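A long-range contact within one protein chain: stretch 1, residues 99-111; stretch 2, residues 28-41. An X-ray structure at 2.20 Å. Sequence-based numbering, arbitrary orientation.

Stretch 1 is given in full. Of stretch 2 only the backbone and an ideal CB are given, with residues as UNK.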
ATOM      1  N   HIS C  99       7.315 -33.896  28.962  1.00 41.73           N
ATOM      2  CA  HIS C  99       7.203 -33.304  27.627  1.00 39.15           C
ATOM      3  C   HIS C  99       6.241 -32.153  27.664  1.00 36.79           C
ATOM      4  O   HIS C  99       5.253 -32.180  28.404  1.00 36.38           O
ATOM      5  CB  HIS C  99       6.788 -34.346  26.614  1.00 39.88           C
ATOM      6  CG  HIS C  99       7.778 -35.459  26.495  1.00 44.10           C
ATOM      7  ND1 HIS C  99       7.927 -36.424  27.471  1.00 47.05           N
ATOM      8  CD2 HIS C  99       8.719 -35.724  25.558  1.00 46.55           C
ATOM      9  CE1 HIS C  99       8.889 -37.255  27.120  1.00 47.73           C
ATOM     10  NE2 HIS C  99       9.389 -36.852  25.966  1.00 47.99           N
ATOM     11  N   ARG C 100       6.539 -31.108  26.900  1.00 33.91           N
ATOM     12  CA  ARG C 100       5.703 -29.896  26.945  1.00 30.56           C
ATOM     13  C   ARG C 100       4.518 -30.113  26.039  1.00 27.85           C
ATOM     14  O   ARG C 100       4.617 -30.843  25.072  1.00 27.36           O
ATOM     15  CB  ARG C 100       6.506 -28.638  26.567  1.00 31.74           C
ATOM     16  CG  ARG C 100       7.643 -28.321  27.568  1.00 30.69           C
ATOM     17  CD  ARG C 100       7.193 -27.480  28.729  1.00 33.01           C
ATOM     18  NE  ARG C 100       6.907 -26.106  28.315  1.00 35.66           N
ATOM     19  CZ  ARG C 100       7.828 -25.177  28.031  1.00 35.19           C
ATOM     20  NH1 ARG C 100       9.144 -25.428  28.115  1.00 32.18           N
ATOM     21  NH2 ARG C 100       7.431 -23.971  27.670  1.00 33.74           N
ATOM     22  N   ASP C 101       3.373 -29.584  26.423  1.00 24.64           N
ATOM     23  CA  ASP C 101       2.288 -29.358  25.482  1.00 23.39           C
ATOM     24  C   ASP C 101       2.750 -28.440  24.278  1.00 23.25           C
ATOM     25  O   ASP C 101       3.663 -27.579  24.447  1.00 19.68           O
ATOM     26  CB  ASP C 101       1.169 -28.631  26.212  1.00 22.88           C
ATOM     27  CG  ASP C 101       0.520 -29.481  27.349  1.00 25.07           C
ATOM     28  OD1 ASP C 101       0.669 -30.735  27.371  1.00 27.51           O
ATOM     29  OD2 ASP C 101      -0.108 -28.860  28.223  1.00 24.81           O
ATOM     30  N   LEU C 102       2.083 -28.608  23.117  1.00 21.83           N
ATOM     31  CA  LEU C 102       2.408 -27.845  21.903  1.00 22.59           C
ATOM     32  C   LEU C 102       1.204 -27.147  21.332  1.00 23.28           C
ATOM     33  O   LEU C 102       0.086 -27.684  21.385  1.00 24.11           O
ATOM     34  CB  LEU C 102       3.023 -28.718  20.800  1.00 21.04           C
ATOM     35  CG  LEU C 102       4.238 -29.530  21.316  1.00 23.32           C
ATOM     36  CD1 LEU C 102       4.719 -30.540  20.294  1.00 23.05           C
ATOM     37  CD2 LEU C 102       5.369 -28.580  21.782  1.00 22.82           C
ATOM     38  N   ILE C 103       1.464 -25.952  20.776  1.00 22.41           N
ATOM     39  CA  ILE C 103       0.602 -25.343  19.756  1.00 21.38           C
ATOM     40  C   ILE C 103       1.444 -25.212  18.470  1.00 21.57           C
ATOM     41  O   ILE C 103       2.593 -24.693  18.501  1.00 21.46           O
ATOM     42  CB  ILE C 103       0.123 -23.922  20.197  1.00 21.85           C
ATOM     43  CG1 ILE C 103      -0.612 -23.998  21.537  1.00 20.04           C
ATOM     44  CG2 ILE C 103      -0.755 -23.204  19.052  1.00 17.51           C
ATOM     45  CD1 ILE C 103      -1.043 -22.654  22.080  1.00 18.04           C
ATOM     46  N   ILE C 104       0.858 -25.637  17.353  1.00 20.16           N
ATOM     47  CA  ILE C 104       1.547 -25.632  16.108  1.00 20.39           C
ATOM     48  C   ILE C 104       0.683 -24.879  15.108  1.00 19.90           C
ATOM     49  O   ILE C 104      -0.484 -25.171  14.963  1.00 19.38           O
ATOM     50  CB  ILE C 104       1.846 -27.076  15.582  1.00 20.32           C
ATOM     51  CG1 ILE C 104       2.645 -27.869  16.613  1.00 22.12           C
ATOM     52  CG2 ILE C 104       2.611 -27.003  14.205  1.00 20.01           C
ATOM     53  CD1 ILE C 104       2.601 -29.415  16.373  1.00 25.18           C
ATOM     54  N   VAL C 105       1.254 -23.872  14.455  1.00 19.51           N
ATOM     55  CA  VAL C 105       0.499 -23.153  13.431  1.00 19.72           C
ATOM     56  C   VAL C 105       1.100 -23.486  12.076  1.00 21.11           C
ATOM     57  O   VAL C 105       2.317 -23.569  11.940  1.00 21.77           O
ATOM     58  CB  VAL C 105       0.502 -21.597  13.648  1.00 19.80           C
ATOM     59  CG1 VAL C 105       1.928 -20.998  13.580  1.00 18.08           C
ATOM     60  CG2 VAL C 105      -0.403 -20.897  12.649  1.00 19.96           C
ATOM     61  N   THR C 106       0.234 -23.685  11.100  1.00 22.55           N
ATOM     62  CA  THR C 106       0.610 -23.739   9.697  1.00 24.71           C
ATOM     63  C   THR C 106      -0.516 -23.084   8.876  1.00 24.23           C
ATOM     64  O   THR C 106      -1.451 -22.518   9.427  1.00 23.95           O
ATOM     65  CB  THR C 106       0.932 -25.212   9.234  1.00 25.98           C
ATOM     66  OG1 THR C 106       1.568 -25.190   7.951  1.00 31.90           O
ATOM     67  CG2 THR C 106      -0.314 -26.120   9.135  1.00 26.02           C
ATOM     68  N   GLY C 107      -0.456 -23.160   7.563  1.00 24.41           N
ATOM     69  CA  GLY C 107      -1.509 -22.563   6.769  1.00 23.97           C
ATOM     70  C   GLY C 107      -1.178 -22.376   5.310  1.00 24.80           C
ATOM     71  O   GLY C 107      -0.131 -22.830   4.822  1.00 24.36           O
ATOM     72  N   ASP C 108      -2.112 -21.769   4.589  1.00 24.72           N
ATOM     73  CA  ASP C 108      -1.961 -21.565   3.166  1.00 25.35           C
ATOM     74  C   ASP C 108      -0.835 -20.550   2.800  1.00 25.99           C
ATOM     75  O   ASP C 108      -0.231 -20.662   1.738  1.00 26.61           O
ATOM     76  CB  ASP C 108      -3.268 -21.028   2.581  1.00 25.19           C
ATOM     77  CG  ASP C 108      -4.456 -21.958   2.801  1.00 26.63           C
ATOM     78  OD1 ASP C 108      -4.366 -23.150   2.471  1.00 28.80           O
ATOM     79  OD2 ASP C 108      -5.511 -21.481   3.255  1.00 29.76           O
ATOM     80  N   THR C 109      -0.580 -19.543   3.629  1.00 24.53           N
ATOM     81  CA  THR C 109       0.132 -18.386   3.114  1.00 24.99           C
ATOM     82  C   THR C 109       0.569 -17.536   4.250  1.00 25.36           C
ATOM     83  O   THR C 109       0.126 -17.725   5.409  1.00 25.90           O
ATOM     84  CB  THR C 109      -0.807 -17.457   2.202  1.00 26.65           C
ATOM     85  OG1 THR C 109      -0.030 -16.411   1.585  1.00 28.14           O
ATOM     86  CG2 THR C 109      -1.938 -16.792   3.016  1.00 21.80           C
ATOM     87  N   GLN C 110       1.455 -16.606   3.928  1.00 24.09           N
ATOM     88  CA  GLN C 110       1.741 -15.496   4.804  1.00 24.19           C
ATOM     89  C   GLN C 110       1.220 -14.279   4.059  1.00 23.29           C
ATOM     90  O   GLN C 110       0.806 -14.377   2.901  1.00 22.53           O
ATOM     91  CB  GLN C 110       3.249 -15.368   5.072  1.00 24.47           C
ATOM     92  CG  GLN C 110       3.881 -16.582   5.768  1.00 25.50           C
ATOM     93  CD  GLN C 110       5.202 -16.265   6.482  1.00 26.01           C
ATOM     94  OE1 GLN C 110       5.357 -15.229   7.133  1.00 23.33           O
ATOM     95  NE2 GLN C 110       6.158 -17.183   6.376  1.00 25.79           N
ATOM     96  N   VAL C 111       1.259 -13.134   4.718  1.00 23.20           N
ATOM     97  CA  VAL C 111       0.859 -11.891   4.100  1.00 23.12           C
ATOM     98  C   VAL C 111       1.844 -11.631   2.930  1.00 24.45           C
ATOM     99  O   VAL C 111       3.023 -11.987   3.033  1.00 24.10           O
ATOM    100  CB  VAL C 111       0.952 -10.762   5.155  1.00 23.45           C
ATOM    101  CG1 VAL C 111       0.934  -9.370   4.497  1.00 20.45           C
ATOM    102  CG2 VAL C 111      -0.226 -10.888   6.203  1.00 21.16           C
ATOM    103  N   UNK C  28      -8.354 -25.788  24.564  1.00 21.94           N
ATOM    104  CA  UNK C  28      -7.710 -27.048  24.947  1.00 22.66           C
ATOM    105  C   UNK C  28      -7.100 -26.981  26.322  1.00 23.21           C
ATOM    106  O   UNK C  28      -6.728 -25.892  26.868  1.00 23.25           O
ATOM    107  CB  UNK C  28      -6.631 -27.427  23.931  1.00 22.66           C
ATOM    108  N   UNK C  29      -6.989 -28.174  26.866  1.00 23.90           N
ATOM    109  CA  UNK C  29      -6.525 -28.396  28.209  1.00 25.08           C
ATOM    110  C   UNK C  29      -5.015 -28.471  28.134  1.00 25.71           C
ATOM    111  O   UNK C  29      -4.412 -29.574  28.236  1.00 26.02           O
ATOM    112  CB  UNK C  29      -7.134 -29.658  28.825  1.00 25.08           C
ATOM    113  N   UNK C  30      -4.376 -27.314  27.944  1.00 25.41           N
ATOM    114  CA  UNK C  30      -2.936 -27.329  27.789  1.00 26.26           C
ATOM    115  C   UNK C  30      -2.367 -26.283  28.640  1.00 27.97           C
ATOM    116  O   UNK C  30      -3.046 -25.325  28.951  1.00 30.36           O
ATOM    117  CB  UNK C  30      -2.506 -27.134  26.334  1.00 26.26           C
ATOM    118  N   UNK C  31      -1.119 -26.435  29.028  1.00 29.66           N
ATOM    119  CA  UNK C  31      -0.515 -25.344  29.738  1.00 31.05           C
ATOM    120  C   UNK C  31       0.962 -25.147  29.486  1.00 29.22           C
ATOM    121  O   UNK C  31       1.706 -26.092  29.305  1.00 28.57           O
ATOM    122  CB  UNK C  31      -0.743 -25.543  31.238  1.00 31.05           C
ATOM    123  N   UNK C  32       1.358 -23.874  29.484  1.00 29.18           N
ATOM    124  CA  UNK C  32       2.725 -23.461  29.231  1.00 28.30           C
ATOM    125  C   UNK C  32       3.230 -24.152  27.966  1.00 25.46           C
ATOM    126  O   UNK C  32       4.329 -24.654  27.969  1.00 24.23           O
ATOM    127  CB  UNK C  32       3.623 -23.782  30.428  1.00 28.30           C
ATOM    128  N   UNK C  33       2.424 -24.176  26.894  1.00 23.85           N
ATOM    129  CA  UNK C  33       2.891 -24.904  25.734  1.00 22.83           C
ATOM    130  C   UNK C  33       4.041 -24.202  25.007  1.00 23.12           C
ATOM    131  O   UNK C  33       4.352 -23.005  25.258  1.00 22.66           O
ATOM    132  CB  UNK C  33       1.725 -25.122  24.767  1.00 22.83           C
ATOM    133  N   UNK C  34       4.716 -24.942  24.143  1.00 23.22           N
ATOM    134  CA  UNK C  34       5.683 -24.317  23.260  1.00 22.93           C
ATOM    135  C   UNK C  34       4.895 -24.049  21.982  1.00 22.74           C
ATOM    136  O   UNK C  34       4.138 -24.923  21.533  1.00 21.96           O
ATOM    137  CB  UNK C  34       6.920 -25.186  23.024  1.00 22.93           C
ATOM    138  N   UNK C  35       5.035 -22.826  21.449  1.00 21.40           N
ATOM    139  CA  UNK C  35       4.432 -22.449  20.170  1.00 20.97           C
ATOM    140  C   UNK C  35       5.358 -22.763  19.001  1.00 21.09           C
ATOM    141  O   UNK C  35       6.420 -22.185  18.872  1.00 23.13           O
ATOM    142  CB  UNK C  35       4.079 -20.960  20.169  1.00 20.97           C
ATOM    143  N   UNK C  36       4.940 -23.615  18.098  1.00 21.70           N
ATOM    144  CA  UNK C  36       5.762 -23.973  16.989  1.00 21.20           C
ATOM    145  C   UNK C  36       5.186 -23.456  15.668  1.00 22.12           C
ATOM    146  O   UNK C  36       3.997 -23.688  15.380  1.00 21.50           O
ATOM    147  CB  UNK C  36       5.934 -25.493  16.945  1.00 21.20           C
ATOM    148  N   UNK C  37       6.039 -22.786  14.859  1.00 21.92           N
ATOM    149  CA  UNK C  37       5.573 -22.156  13.590  1.00 22.45           C
ATOM    150  C   UNK C  37       6.186 -22.789  12.344  1.00 22.19           C
ATOM    151  O   UNK C  37       7.412 -22.870  12.215  1.00 23.15           O
ATOM    152  CB  UNK C  37       5.903 -20.662  13.596  1.00 22.45           C
ATOM    153  N   UNK C  38       5.323 -23.242  11.454  1.00 22.54           N
ATOM    154  CA  UNK C  38       5.721 -23.752  10.142  1.00 23.43           C
ATOM    155  C   UNK C  38       4.774 -23.253   9.057  1.00 24.28           C
ATOM    156  O   UNK C  38       3.995 -24.009   8.479  1.00 24.32           O
ATOM    157  CB  UNK C  38       5.755 -25.282  10.149  1.00 23.43           C
ATOM    158  N   UNK C  39       4.845 -21.956   8.783  1.00 24.58           N
ATOM    159  CA  UNK C  39       4.069 -21.345   7.721  1.00 25.11           C
ATOM    160  C   UNK C  39       4.828 -21.475   6.365  1.00 26.34           C
ATOM    161  O   UNK C  39       6.004 -21.796   6.364  1.00 26.05           O
ATOM    162  CB  UNK C  39       3.788 -19.879   8.055  1.00 25.11           C
ATOM    163  N   UNK C  40       4.158 -21.209   5.223  1.00 27.46           N
ATOM    164  CA  UNK C  40       4.891 -21.286   3.946  1.00 28.42           C
ATOM    165  C   UNK C  40       6.021 -20.305   3.891  1.00 28.88           C
ATOM    166  O   UNK C  40       5.925 -19.233   4.464  1.00 29.20           O
ATOM    167  CB  UNK C  40       3.951 -21.039   2.764  1.00 28.42           C
ATOM    168  N   UNK C  41       7.115 -20.716   3.254  1.00 30.24           N
ATOM    169  CA  UNK C  41       8.382 -19.984   3.282  1.00 30.58           C
ATOM    170  C   UNK C  41       9.369 -20.710   2.370  1.00 31.34           C
ATOM    171  O   UNK C  41       8.965 -21.531   1.557  1.00 29.90           O
ATOM    172  CB  UNK C  41       8.929 -19.869   4.706  1.00 30.58           C
TER

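Positions 28 and 29 lie beyond stretch 1: no atom of it comes within 5.5 Å of either CB, so the contact hardly restricts the choice. They are Pro 28 and Asp 29.

At position 30 the CB points toward stretch 1, 3.5 Å from Asp 101 OD2, with the apolar side chain of Ile 103 beyond. A branched aliphatic residue would suit. It is Ile 30, whose CD1 lies 3.8 Å from Ile 103 CG1.

Position 31 points away, and many side chains would fit. The residue is Tyr 31, whose backbone N donates to Asp 101 OD2 at 2.7 Å.

Position 32 has phi/psi of 49/45, a left-handed conformation easiest for Gly, Asn or Asp. Arg 100 is near, so an acid would gain a charged partner. It is Asp 32: OD1 forms a salt bridge with Arg 100 NH2 at 3.5 Å, and the backbone O accepts from Arg 100 NE.

Position 33, with phi -72° and its CB only 3.1 Å from Asp 101 O, favours a compact residue, proline included. Pro 33 places CG 3.8 Å from Ile 103 CD1.

From 34 to 37 the stretch pairs in parallel with residues 102 to 105, side chains alternating between the faces of the sheet. Position 34 lies beside Leu 102 CD2, inviting Val, Ile or Leu. In Ile 34, CG1 lies over the guanidinium face of Arg 100 opposite Asp 32 OD2.

Position 35 shares the other face with Ile 103 and Val 105, where a large apolar group could span both. Phe 35 does so: CD1 is 4.0 Å from Ile 103 CG2 and CE1 3.6 Å from Val 105 CG1.

Position 36 returns to the face of Leu 102 and Ile 104, so a beta-branched aliphatic fits well. Ile 36 sets CD1 4.0 Å from Leu 102 CD2; its N donates to Ile 103 O.

Position 37 adjoins Val 105 CG1, a contact many side chains could make. Glu 37 keeps it, its CB 3.9 Å from Val 105 CG1, and OE2 also accepts from the backbone N of position 39.

At position 38 several side chains would be tolerated; the backbone does the work. Gly 38 N donates to Val 105 O, and its O accepts from Thr 106 OG1.

At position 39 the CB points sideways, 4.0 Å from Gln 110 NE2; a flexible aliphatic chain could reach the backbone of Thr 106 and Gly 107. Leu 39 CD2 lies 3.6 Å from Thr 106 C.

Position 40 points toward stretch 1, and phi -61° permits proline. Pro 40 CG packs against Gly 107 O, while its own O accepts from Gln 110 NE2.

Position 41 is nearly fully extended, which glycine adopts easily; the contact does not dictate the choice: Gly 41.

Stretch 2 28-41: PDIYDPIFIEGLPG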
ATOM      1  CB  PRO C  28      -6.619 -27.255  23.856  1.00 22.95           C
ATOM      2  CG  PRO C  28      -7.066 -26.289  22.689  1.00 23.72           C
ATOM      3  CD  PRO C  28      -7.632 -25.113  23.470  1.00 22.07           C
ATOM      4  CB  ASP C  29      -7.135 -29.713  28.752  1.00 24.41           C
ATOM      5  CG  ASP C  29      -6.640 -30.034  30.155  1.00 27.76           C
ATOM      6  OD1 ASP C  29      -6.168 -29.099  30.805  1.00 27.93           O
ATOM      7  OD2 ASP C  29      -6.736 -31.199  30.595  1.00 32.56           O
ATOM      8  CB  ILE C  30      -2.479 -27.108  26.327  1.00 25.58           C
ATOM      9  CG1 ILE C  30      -2.902 -25.703  25.751  1.00 23.89           C
ATOM     10  CG2 ILE C  30      -2.929 -28.283  25.517  1.00 23.36           C
ATOM     11  CD1 ILE C  30      -2.738 -25.611  24.184  1.00 21.99           C
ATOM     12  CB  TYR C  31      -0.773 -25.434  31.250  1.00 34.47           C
ATOM     13  CG  TYR C  31      -0.449 -24.083  31.864  1.00 40.09           C
ATOM     14  CD1 TYR C  31      -0.977 -22.911  31.280  1.00 42.48           C
ATOM     15  CD2 TYR C  31       0.455 -23.963  32.958  1.00 44.74           C
ATOM     16  CE1 TYR C  31      -0.685 -21.659  31.789  1.00 47.79           C
ATOM     17  CE2 TYR C  31       0.777 -22.679  33.476  1.00 48.00           C
ATOM     18  CZ  TYR C  31       0.192 -21.538  32.868  1.00 49.25           C
ATOM     19  OH  TYR C  31       0.451 -20.266  33.319  1.00 52.70           O
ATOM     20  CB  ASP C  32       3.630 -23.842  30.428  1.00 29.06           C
ATOM     21  CG  ASP C  32       5.012 -23.203  30.351  1.00 32.68           C
ATOM     22  OD1 ASP C  32       5.175 -22.191  29.638  1.00 35.31           O
ATOM     23  OD2 ASP C  32       5.949 -23.708  31.015  1.00 37.76           O
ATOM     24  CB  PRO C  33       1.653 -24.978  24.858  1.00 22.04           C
ATOM     25  CG  PRO C  33       0.849 -23.747  25.242  1.00 23.26           C
ATOM     26  CD  PRO C  33       1.143 -23.475  26.648  1.00 24.37           C
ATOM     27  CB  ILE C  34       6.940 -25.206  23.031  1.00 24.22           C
ATOM     28  CG1 ILE C  34       7.773 -25.321  24.347  1.00 22.78           C
ATOM     29  CG2 ILE C  34       7.821 -24.650  21.865  1.00 21.92           C
ATOM     30  CD1 ILE C  34       8.859 -26.402  24.318  1.00 21.51           C
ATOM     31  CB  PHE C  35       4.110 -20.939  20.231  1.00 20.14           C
ATOM     32  CG  PHE C  35       3.417 -20.375  19.006  1.00 19.46           C
ATOM     33  CD1 PHE C  35       2.578 -21.144  18.237  1.00 18.06           C
ATOM     34  CD2 PHE C  35       3.562 -19.001  18.680  1.00 17.90           C
ATOM     35  CE1 PHE C  35       1.924 -20.610  17.121  1.00 22.20           C
ATOM     36  CE2 PHE C  35       2.909 -18.469  17.551  1.00 17.28           C
ATOM     37  CZ  PHE C  35       2.099 -19.263  16.780  1.00 18.23           C
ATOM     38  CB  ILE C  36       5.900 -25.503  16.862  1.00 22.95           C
ATOM     39  CG1 ILE C  36       6.457 -26.093  18.164  1.00 23.20           C
ATOM     40  CG2 ILE C  36       6.899 -25.882  15.708  1.00 20.99           C
ATOM     41  CD1 ILE C  36       6.601 -27.583  18.083  1.00 27.31           C
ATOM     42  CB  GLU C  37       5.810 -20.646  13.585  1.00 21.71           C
ATOM     43  CG  GLU C  37       5.494 -19.976  12.214  1.00 23.76           C
ATOM     44  CD  GLU C  37       6.682 -19.992  11.262  1.00 27.44           C
ATOM     45  OE1 GLU C  37       7.812 -20.016  11.755  1.00 30.37           O
ATOM     46  OE2 GLU C  37       6.516 -20.050  10.022  1.00 31.72           O
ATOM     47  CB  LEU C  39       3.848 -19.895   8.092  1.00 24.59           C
ATOM     48  CG  LEU C  39       2.850 -19.780   9.266  1.00 23.12           C
ATOM     49  CD1 LEU C  39       2.920 -18.405   9.888  1.00 21.86           C
ATOM     50  CD2 LEU C  39       1.439 -20.076   8.774  1.00 18.20           C
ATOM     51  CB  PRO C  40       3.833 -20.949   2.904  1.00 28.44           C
ATOM     52  CG  PRO C  40       2.575 -21.379   3.558  1.00 28.68           C
ATOM     53  CD  PRO C  40       2.731 -20.963   4.987  1.00 26.59           C
TER
HETATM   54  O   HOH W   1      -1.750 -29.978  30.381  1.00 39.50           O
HETATM   55  O   HOH W   2       3.444 -27.751  28.948  1.00 40.18           O
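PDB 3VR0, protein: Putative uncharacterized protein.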